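Local coordinates for protein erythromycin dehydratase (Saccharopolyspora erythraea, PDB 3EL6) that probably catalyses dehydration of a beta-hydroxyacyl polyketide intermediate, as one domain of the modular synthase that builds the erythromycin macrolide core, at residues P38-A43 / L116-G121; P64-H69 / T75-S80; S80-L85 / Q149-T154; A232-L237 / K249-W254. All blocks are in the same frame, centred on the assembly; numbering follows the deposited sequence.

Contact 1 (P38-A43 / L116-G121)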
# COMPACT_ATOMS: atom_id res chain seq x y z
N PRO A 38 -18.19 0.70 -6.18
CA PRO A 38 -18.54 -0.54 -6.91
C PRO A 38 -17.38 -1.29 -7.60
O PRO A 38 -17.48 -2.52 -7.77
CB PRO A 38 -19.51 -0.05 -8.00
CG PRO A 38 -20.07 1.22 -7.48
CD PRO A 38 -18.99 1.86 -6.60
N LEU A 39 -16.35 -0.57 -8.05
CA LEU A 39 -15.23 -1.19 -8.77
C LEU A 39 -14.05 -1.56 -7.84
O LEU A 39 -13.12 -2.25 -8.25
CB LEU A 39 -14.80 -0.37 -9.99
CG LEU A 39 -15.94 0.08 -10.90
CD1 LEU A 39 -15.40 0.95 -12.05
CD2 LEU A 39 -16.73 -1.15 -11.44
N LEU A 40 -14.12 -1.16 -6.59
CA LEU A 40 -12.99 -1.38 -5.69
C LEU A 40 -13.26 -2.55 -4.76
O LEU A 40 -14.43 -2.87 -4.48
CB LEU A 40 -12.64 -0.15 -4.85
CG LEU A 40 -12.13 0.99 -5.73
CD1 LEU A 40 -11.83 2.20 -4.84
CD2 LEU A 40 -10.89 0.50 -6.57
N LEU A 41 -12.18 -3.15 -4.28
CA LEU A 41 -12.26 -4.34 -3.46
C LEU A 41 -11.72 -4.07 -2.06
O LEU A 41 -12.38 -4.37 -1.06
CB LEU A 41 -11.45 -5.47 -4.13
CG LEU A 41 -12.05 -5.99 -5.45
CD1 LEU A 41 -10.96 -6.81 -6.19
CD2 LEU A 41 -13.32 -6.76 -5.15
N ALA A 42 -10.51 -3.51 -1.98
CA ALA A 42 -9.92 -3.24 -0.68
C ALA A 42 -9.12 -1.95 -0.74
O ALA A 42 -8.67 -1.53 -1.83
CB ALA A 42 -8.96 -4.35 -0.32
N ALA A 43 -8.95 -1.34 0.42
CA ALA A 43 -8.06 -0.21 0.54
C ALA A 43 -7.09 -0.49 1.71
O ALA A 43 -7.49 -1.11 2.74
CB ALA A 43 -8.84 1.05 0.76
N LEU A 116 -7.34 -3.51 -11.28
CA LEU A 116 -7.04 -2.09 -11.17
C LEU A 116 -6.28 -1.89 -9.86
O LEU A 116 -6.52 -2.61 -8.86
CB LEU A 116 -8.35 -1.30 -11.00
CG LEU A 116 -9.27 -1.46 -12.20
CD1 LEU A 116 -10.71 -0.96 -11.78
CD2 LEU A 116 -8.66 -0.73 -13.35
N ARG A 117 -5.35 -0.95 -9.88
CA ARG A 117 -4.61 -0.61 -8.64
C ARG A 117 -4.31 0.88 -8.66
O ARG A 117 -3.76 1.41 -9.64
CB ARG A 117 -3.35 -1.50 -8.57
CG ARG A 117 -2.34 -1.19 -7.43
CD ARG A 117 -2.33 -2.06 -6.16
NE ARG A 117 -2.96 -3.37 -6.07
CZ ARG A 117 -2.28 -4.50 -5.95
NH1 ARG A 117 -0.93 -4.48 -6.00
NH2 ARG A 117 -2.92 -5.65 -5.85
N MET A 118 -4.73 1.61 -7.61
CA MET A 118 -4.43 3.02 -7.51
C MET A 118 -3.52 3.22 -6.30
O MET A 118 -3.75 2.59 -5.29
CB MET A 118 -5.70 3.87 -7.30
CG MET A 118 -6.56 3.98 -8.52
SD MET A 118 -7.84 5.12 -8.04
CE MET A 118 -8.80 4.16 -6.85
N SER A 119 -2.46 3.99 -6.45
CA SER A 119 -1.54 4.29 -5.35
C SER A 119 -1.53 5.78 -5.14
O SER A 119 -1.30 6.51 -6.09
CB SER A 119 -0.08 3.89 -5.69
OG SER A 119 -0.06 2.58 -6.25
N VAL A 120 -1.74 6.19 -3.89
CA VAL A 120 -1.64 7.61 -3.51
C VAL A 120 -0.41 7.79 -2.60
O VAL A 120 -0.27 7.09 -1.60
CB VAL A 120 -2.89 8.05 -2.79
CG1 VAL A 120 -2.76 9.54 -2.30
CG2 VAL A 120 -4.11 7.92 -3.79
N GLY A 121 0.48 8.70 -2.95
CA GLY A 121 1.76 8.78 -2.22
C GLY A 121 1.76 9.83 -1.16
O GLY A 121 0.70 10.32 -0.76

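Contact 2 (P64-H69 / T75-S80)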
# COMPACT_ATOMS: atom_id res chain seq x y z
N PRO A 64 -22.03 -4.47 -17.27
CA PRO A 64 -22.23 -4.80 -18.68
C PRO A 64 -22.06 -3.59 -19.59
O PRO A 64 -21.76 -3.72 -20.76
CB PRO A 64 -23.68 -5.38 -18.75
CG PRO A 64 -23.96 -5.87 -17.35
CD PRO A 64 -23.03 -5.07 -16.36
N TRP A 65 -22.22 -2.39 -19.05
CA TRP A 65 -22.04 -1.20 -19.87
C TRP A 65 -20.66 -1.07 -20.41
O TRP A 65 -20.43 -0.40 -21.38
CB TRP A 65 -22.42 0.07 -19.08
CG TRP A 65 -21.87 0.14 -17.65
CD1 TRP A 65 -22.49 -0.23 -16.52
CD2 TRP A 65 -20.58 0.66 -17.24
NE1 TRP A 65 -21.68 0.01 -15.42
CE2 TRP A 65 -20.51 0.57 -15.85
CE3 TRP A 65 -19.49 1.20 -17.94
CZ2 TRP A 65 -19.38 1.00 -15.11
CZ3 TRP A 65 -18.35 1.63 -17.19
CH2 TRP A 65 -18.34 1.53 -15.82
N LEU A 66 -19.69 -1.74 -19.78
CA LEU A 66 -18.34 -1.74 -20.38
C LEU A 66 -18.32 -2.21 -21.85
O LEU A 66 -17.55 -1.73 -22.73
CB LEU A 66 -17.39 -2.52 -19.46
CG LEU A 66 -17.02 -1.75 -18.19
CD1 LEU A 66 -16.43 -2.68 -17.11
CD2 LEU A 66 -16.03 -0.59 -18.50
N ALA A 67 -19.23 -3.12 -22.16
CA ALA A 67 -19.23 -3.68 -23.50
C ALA A 67 -19.77 -2.67 -24.52
O ALA A 67 -19.62 -2.87 -25.76
CB ALA A 67 -20.09 -4.96 -23.51
N GLU A 68 -20.39 -1.59 -24.04
CA GLU A 68 -21.05 -0.62 -24.96
C GLU A 68 -20.26 0.65 -25.29
O GLU A 68 -20.83 1.62 -25.80
CB GLU A 68 -22.44 -0.27 -24.41
CG GLU A 68 -23.32 -1.52 -24.36
CD GLU A 68 -24.79 -1.28 -24.35
OE1 GLU A 68 -25.22 -0.17 -23.91
OE2 GLU A 68 -25.53 -2.25 -24.72
N HIS A 69 -18.95 0.63 -25.04
CA HIS A 69 -18.07 1.73 -25.39
C HIS A 69 -16.97 1.19 -26.27
O HIS A 69 -15.89 0.85 -25.77
CB HIS A 69 -17.48 2.38 -24.12
CG HIS A 69 -16.63 3.58 -24.39
ND1 HIS A 69 -15.25 3.50 -24.49
CD2 HIS A 69 -16.95 4.88 -24.58
CE1 HIS A 69 -14.76 4.71 -24.73
NE2 HIS A 69 -15.77 5.56 -24.79
N THR A 75 -12.97 -2.80 -27.48
CA THR A 75 -13.69 -2.44 -26.29
C THR A 75 -12.73 -1.69 -25.37
O THR A 75 -11.83 -2.29 -24.77
CB THR A 75 -14.23 -3.66 -25.55
OG1 THR A 75 -15.16 -4.34 -26.40
CG2 THR A 75 -14.96 -3.23 -24.30
N LEU A 76 -12.94 -0.38 -25.27
CA LEU A 76 -12.05 0.48 -24.51
C LEU A 76 -12.76 0.94 -23.27
O LEU A 76 -13.90 1.44 -23.33
CB LEU A 76 -11.65 1.71 -25.34
CG LEU A 76 -10.87 1.40 -26.60
CD1 LEU A 76 -10.30 2.70 -27.07
CD2 LEU A 76 -9.75 0.39 -26.30
N VAL A 77 -12.10 0.79 -22.12
CA VAL A 77 -12.64 1.37 -20.90
C VAL A 77 -12.59 2.92 -21.06
O VAL A 77 -11.54 3.52 -21.40
CB VAL A 77 -11.79 0.93 -19.67
CG1 VAL A 77 -12.27 1.63 -18.39
CG2 VAL A 77 -11.90 -0.59 -19.50
N PRO A 78 -13.72 3.58 -20.81
CA PRO A 78 -13.72 5.04 -20.92
C PRO A 78 -12.78 5.68 -19.84
O PRO A 78 -12.72 5.22 -18.69
CB PRO A 78 -15.16 5.43 -20.60
CG PRO A 78 -15.95 4.15 -20.57
CD PRO A 78 -14.98 3.04 -20.28
N GLY A 79 -12.05 6.70 -20.26
CA GLY A 79 -11.21 7.46 -19.31
C GLY A 79 -11.95 7.92 -18.09
O GLY A 79 -11.33 8.09 -17.01
N SER A 80 -13.26 8.16 -18.22
CA SER A 80 -14.04 8.63 -17.09
C SER A 80 -14.09 7.61 -15.96
O SER A 80 -14.30 7.96 -14.83
CB SER A 80 -15.50 8.91 -17.53
OG SER A 80 -16.02 7.71 -18.07
O HOH W 1 -15.76 -0.03 -21.88
O HOH W 2 -17.71 -4.67 -26.46

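Contact 3 (S80-L85 / Q149-T154)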
# COMPACT_ATOMS: atom_id res chain seq x y z
N SER A 80 -13.26 8.16 -18.22
CA SER A 80 -14.04 8.63 -17.09
C SER A 80 -14.09 7.61 -15.96
O SER A 80 -14.30 7.96 -14.83
CB SER A 80 -15.50 8.91 -17.53
OG SER A 80 -16.02 7.71 -18.07
N VAL A 81 -13.89 6.33 -16.27
CA VAL A 81 -13.80 5.33 -15.20
C VAL A 81 -12.59 5.65 -14.28
O VAL A 81 -12.67 5.50 -13.04
CB VAL A 81 -13.68 3.89 -15.82
CG1 VAL A 81 -13.28 2.82 -14.76
CG2 VAL A 81 -15.06 3.55 -16.46
N LEU A 82 -11.48 5.98 -14.91
CA LEU A 82 -10.26 6.28 -14.14
C LEU A 82 -10.44 7.59 -13.41
O LEU A 82 -9.92 7.75 -12.31
CB LEU A 82 -9.04 6.34 -15.06
CG LEU A 82 -8.81 5.02 -15.82
CD1 LEU A 82 -7.41 5.02 -16.56
CD2 LEU A 82 -9.03 3.76 -14.95
N VAL A 83 -11.15 8.56 -14.00
CA VAL A 83 -11.36 9.85 -13.32
C VAL A 83 -12.24 9.64 -12.07
O VAL A 83 -11.97 10.13 -10.96
CB VAL A 83 -12.01 10.90 -14.28
CG1 VAL A 83 -12.50 12.22 -13.52
CG2 VAL A 83 -11.05 11.20 -15.43
N ASP A 84 -13.31 8.87 -12.22
CA ASP A 84 -14.21 8.62 -11.07
C ASP A 84 -13.45 7.86 -9.99
O ASP A 84 -13.52 8.18 -8.82
CB ASP A 84 -15.47 7.81 -11.54
CG ASP A 84 -16.20 7.17 -10.37
OD1 ASP A 84 -16.71 7.91 -9.47
OD2 ASP A 84 -16.19 5.92 -10.28
N LEU A 85 -12.64 6.88 -10.40
CA LEU A 85 -11.90 6.11 -9.37
C LEU A 85 -10.92 7.04 -8.63
O LEU A 85 -10.75 6.93 -7.45
CB LEU A 85 -11.14 4.96 -10.05
CG LEU A 85 -12.02 3.70 -10.27
CD1 LEU A 85 -11.24 2.81 -11.19
CD2 LEU A 85 -12.37 2.98 -8.99
N GLN A 149 0.99 1.01 -16.44
CA GLN A 149 0.48 2.31 -15.96
C GLN A 149 -0.51 2.90 -16.96
O GLN A 149 -0.18 2.96 -18.15
CB GLN A 149 1.60 3.31 -15.75
CG GLN A 149 1.05 4.59 -15.15
CD GLN A 149 2.12 5.52 -14.75
OE1 GLN A 149 2.17 6.66 -15.22
NE2 GLN A 149 2.96 5.08 -13.84
N HIS A 150 -1.70 3.31 -16.52
CA HIS A 150 -2.67 3.90 -17.46
C HIS A 150 -2.95 5.38 -17.21
O HIS A 150 -3.37 6.09 -18.14
CB HIS A 150 -3.99 3.12 -17.48
CG HIS A 150 -3.86 1.83 -18.23
ND1 HIS A 150 -4.07 1.74 -19.59
CD2 HIS A 150 -3.48 0.60 -17.81
CE1 HIS A 150 -3.82 0.49 -19.98
NE2 HIS A 150 -3.46 -0.22 -18.92
N ALA A 151 -2.72 5.84 -15.98
CA ALA A 151 -2.96 7.28 -15.69
C ALA A 151 -2.08 7.72 -14.53
O ALA A 151 -1.70 6.90 -13.70
CB ALA A 151 -4.40 7.50 -15.33
N THR A 152 -1.88 9.02 -14.42
CA THR A 152 -1.21 9.59 -13.28
C THR A 152 -1.70 11.02 -13.10
O THR A 152 -2.07 11.69 -14.08
CB THR A 152 0.33 9.60 -13.47
OG1 THR A 152 0.94 10.00 -12.23
CG2 THR A 152 0.73 10.59 -14.55
N GLY A 153 -1.74 11.48 -11.87
CA GLY A 153 -2.22 12.84 -11.63
C GLY A 153 -1.90 13.30 -10.22
O GLY A 153 -0.99 12.74 -9.56
N THR A 154 -2.67 14.27 -9.75
CA THR A 154 -2.41 14.96 -8.49
C THR A 154 -3.73 15.22 -7.80
O THR A 154 -4.69 15.67 -8.46
CB THR A 154 -1.68 16.31 -8.80
OG1 THR A 154 -0.43 16.03 -9.45
CG2 THR A 154 -1.44 17.14 -7.51

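Contact 4 (A232-L237 / K249-W254)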
# COMPACT_ATOMS: atom_id res chain seq x y z
N ALA A 232 -20.60 10.80 -20.52
CA ALA A 232 -21.63 11.54 -21.30
C ALA A 232 -21.50 13.08 -21.07
O ALA A 232 -21.71 13.90 -21.97
CB ALA A 232 -23.00 11.03 -20.95
N VAL A 233 -21.10 13.50 -19.88
CA VAL A 233 -20.71 14.92 -19.69
C VAL A 233 -19.58 15.34 -20.62
O VAL A 233 -19.66 16.38 -21.26
CB VAL A 233 -20.29 15.18 -18.24
CG1 VAL A 233 -19.64 16.53 -18.10
CG2 VAL A 233 -21.50 15.05 -17.33
N ALA A 234 -18.52 14.53 -20.70
CA ALA A 234 -17.45 14.77 -21.64
C ALA A 234 -17.91 14.70 -23.09
O ALA A 234 -17.33 15.35 -23.99
CB ALA A 234 -16.28 13.75 -21.39
N GLN A 235 -18.94 13.89 -23.34
CA GLN A 235 -19.48 13.85 -24.72
C GLN A 235 -19.97 15.21 -25.22
O GLN A 235 -20.04 15.40 -26.42
CB GLN A 235 -20.59 12.82 -24.87
CG GLN A 235 -20.14 11.36 -24.88
CD GLN A 235 -21.38 10.46 -24.92
OE1 GLN A 235 -22.32 10.79 -25.64
NE2 GLN A 235 -21.42 9.40 -24.09
N THR A 236 -20.26 16.14 -24.31
CA THR A 236 -20.74 17.43 -24.78
C THR A 236 -19.69 18.11 -25.66
O THR A 236 -20.02 19.00 -26.47
CB THR A 236 -21.19 18.34 -23.65
OG1 THR A 236 -20.05 18.65 -22.83
CG2 THR A 236 -22.27 17.65 -22.75
N LEU A 237 -18.40 17.74 -25.51
CA LEU A 237 -17.36 18.37 -26.32
C LEU A 237 -17.55 18.06 -27.80
O LEU A 237 -17.05 18.81 -28.65
CB LEU A 237 -15.95 17.94 -25.88
CG LEU A 237 -15.34 18.84 -24.76
CD1 LEU A 237 -16.15 18.86 -23.52
CD2 LEU A 237 -13.85 18.44 -24.42
N LYS A 249 -11.73 14.38 -30.36
CA LYS A 249 -11.24 13.00 -30.21
C LYS A 249 -11.65 12.38 -28.86
O LYS A 249 -12.79 12.59 -28.38
CB LYS A 249 -9.71 12.93 -30.40
CG LYS A 249 -9.18 13.56 -31.72
CD LYS A 249 -9.60 15.04 -31.87
CE LYS A 249 -8.55 15.90 -32.60
NZ LYS A 249 -7.44 16.40 -31.72
N LEU A 250 -10.74 11.62 -28.24
CA LEU A 250 -10.97 11.06 -26.90
C LEU A 250 -10.30 11.99 -25.86
O LEU A 250 -9.20 12.48 -26.10
CB LEU A 250 -10.33 9.67 -26.83
CG LEU A 250 -11.13 8.36 -26.92
CD1 LEU A 250 -12.53 8.52 -27.47
CD2 LEU A 250 -10.35 7.29 -27.66
N PRO A 251 -10.96 12.23 -24.71
CA PRO A 251 -10.31 13.10 -23.71
C PRO A 251 -9.03 12.45 -23.25
O PRO A 251 -8.96 11.23 -23.11
CB PRO A 251 -11.30 13.13 -22.55
CG PRO A 251 -12.62 12.72 -23.14
CD PRO A 251 -12.31 11.81 -24.29
N PHE A 252 -8.00 13.24 -23.01
CA PHE A 252 -6.78 12.65 -22.49
C PHE A 252 -6.23 13.34 -21.21
O PHE A 252 -5.41 12.76 -20.52
CB PHE A 252 -5.72 12.53 -23.59
CG PHE A 252 -4.74 13.61 -23.57
CD1 PHE A 252 -3.51 13.43 -22.96
CD2 PHE A 252 -5.02 14.83 -24.14
CE1 PHE A 252 -2.59 14.45 -22.93
CE2 PHE A 252 -4.10 15.85 -24.11
CZ PHE A 252 -2.89 15.66 -23.48
N ALA A 253 -6.69 14.55 -20.90
CA ALA A 253 -6.21 15.23 -19.69
C ALA A 253 -7.37 15.94 -19.06
O ALA A 253 -8.08 16.70 -19.77
CB ALA A 253 -5.11 16.25 -20.06
N TRP A 254 -7.59 15.70 -17.77
CA TRP A 254 -8.63 16.39 -17.06
C TRP A 254 -7.96 17.28 -16.02
O TRP A 254 -7.15 16.80 -15.23
CB TRP A 254 -9.50 15.39 -16.31
CG TRP A 254 -10.35 14.46 -17.20
CD1 TRP A 254 -9.91 13.47 -18.02
CD2 TRP A 254 -11.79 14.42 -17.24
NE1 TRP A 254 -11.00 12.82 -18.59
CE2 TRP A 254 -12.15 13.38 -18.12
CE3 TRP A 254 -12.78 15.14 -16.61
CZ2 TRP A 254 -13.49 13.08 -18.41
CZ3 TRP A 254 -14.14 14.82 -16.90
CH2 TRP A 254 -14.46 13.80 -17.79

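Contact 1 (P38-A43 / L116-G121)
This contact belongs to the first half of the double hotdog fold, where two strands that are not direct neighbours, 40-45 and 114-123, lean together over the long hotdog helix. Strand 52-58 lies between them and pairs with both, so the meeting is made by apolar side chains. The nearest CA atoms, those of Leu-40 and Leu-116, stand 8.1 Å apart. The closest approach is between methyl groups: Leu-40 CD1 meets Met-118 CE at 4.1 Å, the two side chains crossing at about a right angle. Met-118 gets there by a bend at its thioether (chi3 -70°), which turns CE out of the line of the extended chain toward the leucine. A second, looser touch has Leu-116 CD1 4.5 Å from Leu-39 CB, with the carbonyl O of Leu-39 equally near. Leu-116 and Met-118 alternate with Arg-117, whose CB leaves the other face of the strand and whose NH1 hydrogen-bonds to the backbone O of Asp-45 of the second subunit. One strand thus serves the core with one face and the dimer with the other. A classic beta bulge sets Leu-41 and Ala-42 both opposite Thr-55, offsetting the pairing with strand 52-58. Leu-85 of helix 79-93 lies against Leu-40, Leu-116 and Met-118, while Ile-131 and Val-133 of strand 129-137 touch the methionine and Leu-58 of strand 52-58 packs on both Leu-39 and Leu-116.

Contact 2 (P64-H69 / T75-S80)
At the base of the hairpin 69-71/74-75, a mixed polar and apolar contact joins His-69 to Leu-76 and Pro-78, uniting the first and last residues of the HxxxGxxxxP motif that marks the active site of this dehydratase family, just ahead of the hotdog helix. The imidazole is held on two sides. Its ND1 donates to Leu-76 O over 2.7 Å, the N-H...O angle being 150° and the donor tilted 32° out of the carbonyl plane. Over one ring face sits Pro-78 CG, 4.0 Å from the ring centroid in a CH-pi contact. With CG anti to the backbone N (chi1 -177°), the ring reaches across to these partners, and the two limit its rotation. The backbone closes the same link: Leu-76 N donates to His-69 O at 3.2 Å. Leu-76 O also accepts from a water, 2.8 Å away, that donates to Leu-66 O as well. Thr-75 CG2 also lies 3.4 Å from Leu-66 O, and Leu-66 CD2 rests on Pro-78 CD at 4.2 Å. Outward, Tyr-193 and Phe-197 meet the imidazole ring, Leu-58 of strand 52-58 lies against Leu-66 and Val-77, and Pro-78 touches Asp-231 of helix 227-235.

Contact 3 (S80-L85 / Q149-T154)
His-150 ND1 forms a hydrogen bond with the backbone O of Arg-105, while CB of the same histidine rests on Leu-82 CD1 at 4.0 Å. The residue therefore divides its roles: the imidazole leads away from the helix to its polar partner, and the base of the side chain joins the apolar core. From the helix a single branch makes the contact. Leu-82 CD1 also meets Ala-151 CB, at 4.1 Å, and so wedges against two consecutive residues of the strand. The leucine has CG anti to its carbonyl carbon (chi1 -59°), a torsion that extends the isobutyl group from the helix toward the sheet.

Two successive CB atoms can face the helix because the strand is irregular here: His-150 and Ala-151 both oppose Val-133, making a classic beta bulge that upsets the usual alternation. Alanine has just a methyl to offer, and the CA atoms of Leu-82 and Ala-151 come within 7.5 Å. Packing of this kind, a central helix lying against the concave side of a curved antiparallel sheet, is the essence of the hotdog fold. Beyond the bulge, Thr-152 OG1 hydrogen-bonds with Asp-132 OD1 on strand 129-137. Leu-103 of strand 97-103 lies against Leu-82, Val-133 against Ala-151, and on the opposite flank of the helix Leu-230 and Asp-231 of helix 227-235 pack on Ser-80.

Contact 4 (A232-L237 / K249-W254)
Ala-234 CB touches both Pro-251 and Trp-254, the methyl of one helix residue resting against two side chains of the strand. Trp-254 CH2 lies 4.0 Å from it and CZ2 4.1 Å, so the methyl meets these two atoms of the six-membered ring obliquely. Pro-251 contributes CG, 4.2 Å from the same carbon. Chi1 of -68° with chi2 of 69° carries the benzo end of the indole nearer the helix than its CB bond would suggest.

Outside this first shell, Leu-297 of strand 290-299 packs on Ala-234, Pro-251 and Trp-254 alike. A classic beta bulge, with Phe-252 and Ala-253 both facing Val-298, lies between the proline and the tryptophan, and it shifts the alternation, so that Pro-251 and the far end of the Trp-254 ring both reach the helix. Val-233 O accepts twice from Thr-236: from OG1 at 2.8 Å, almost in line with the carbonyl (175°), and from N at 3.1 Å. Gln-235 points away from the strand, where its NE2 binds Asp-231 OD2 and Phe-197 O and its OE1 binds Tyr-183 OH; Asp-231 and Gln-235 fit the DxxxQ motif of polyketide synthase dehydratases.

Carbon thus seats the second hotdog helix on its sheet, with the Thr-236 hydroxyl turned back to Val-233 O, while Asp-231 and Gln-235 carry the polar family motif on the other side.

How the contacts relate
Contacts 1 and 3 share the core of the first hotdog, their centres about 11 Å apart; Met-118 CE comes to 3.4 Å from Leu-85 O on the helix. Contact 2 leads into that same helix, sharing Ser-80 with contact 3 and touching it where Trp-65 CZ3 meets Val-81 CG2 at 3.9 Å. Contacts 3 and 4 meet across the junction of the halves, where strands 97-103 and 251-259 pair, with Val-83 CG2 3.5 Å from Trp-254 NE1. Contacts 1 and 4 lie on opposite sides of the chain's centre, about 23 Å between centres. Contacts 2 and 4 come within about 5 Å (nearest atoms), consistent with an active site between the halves.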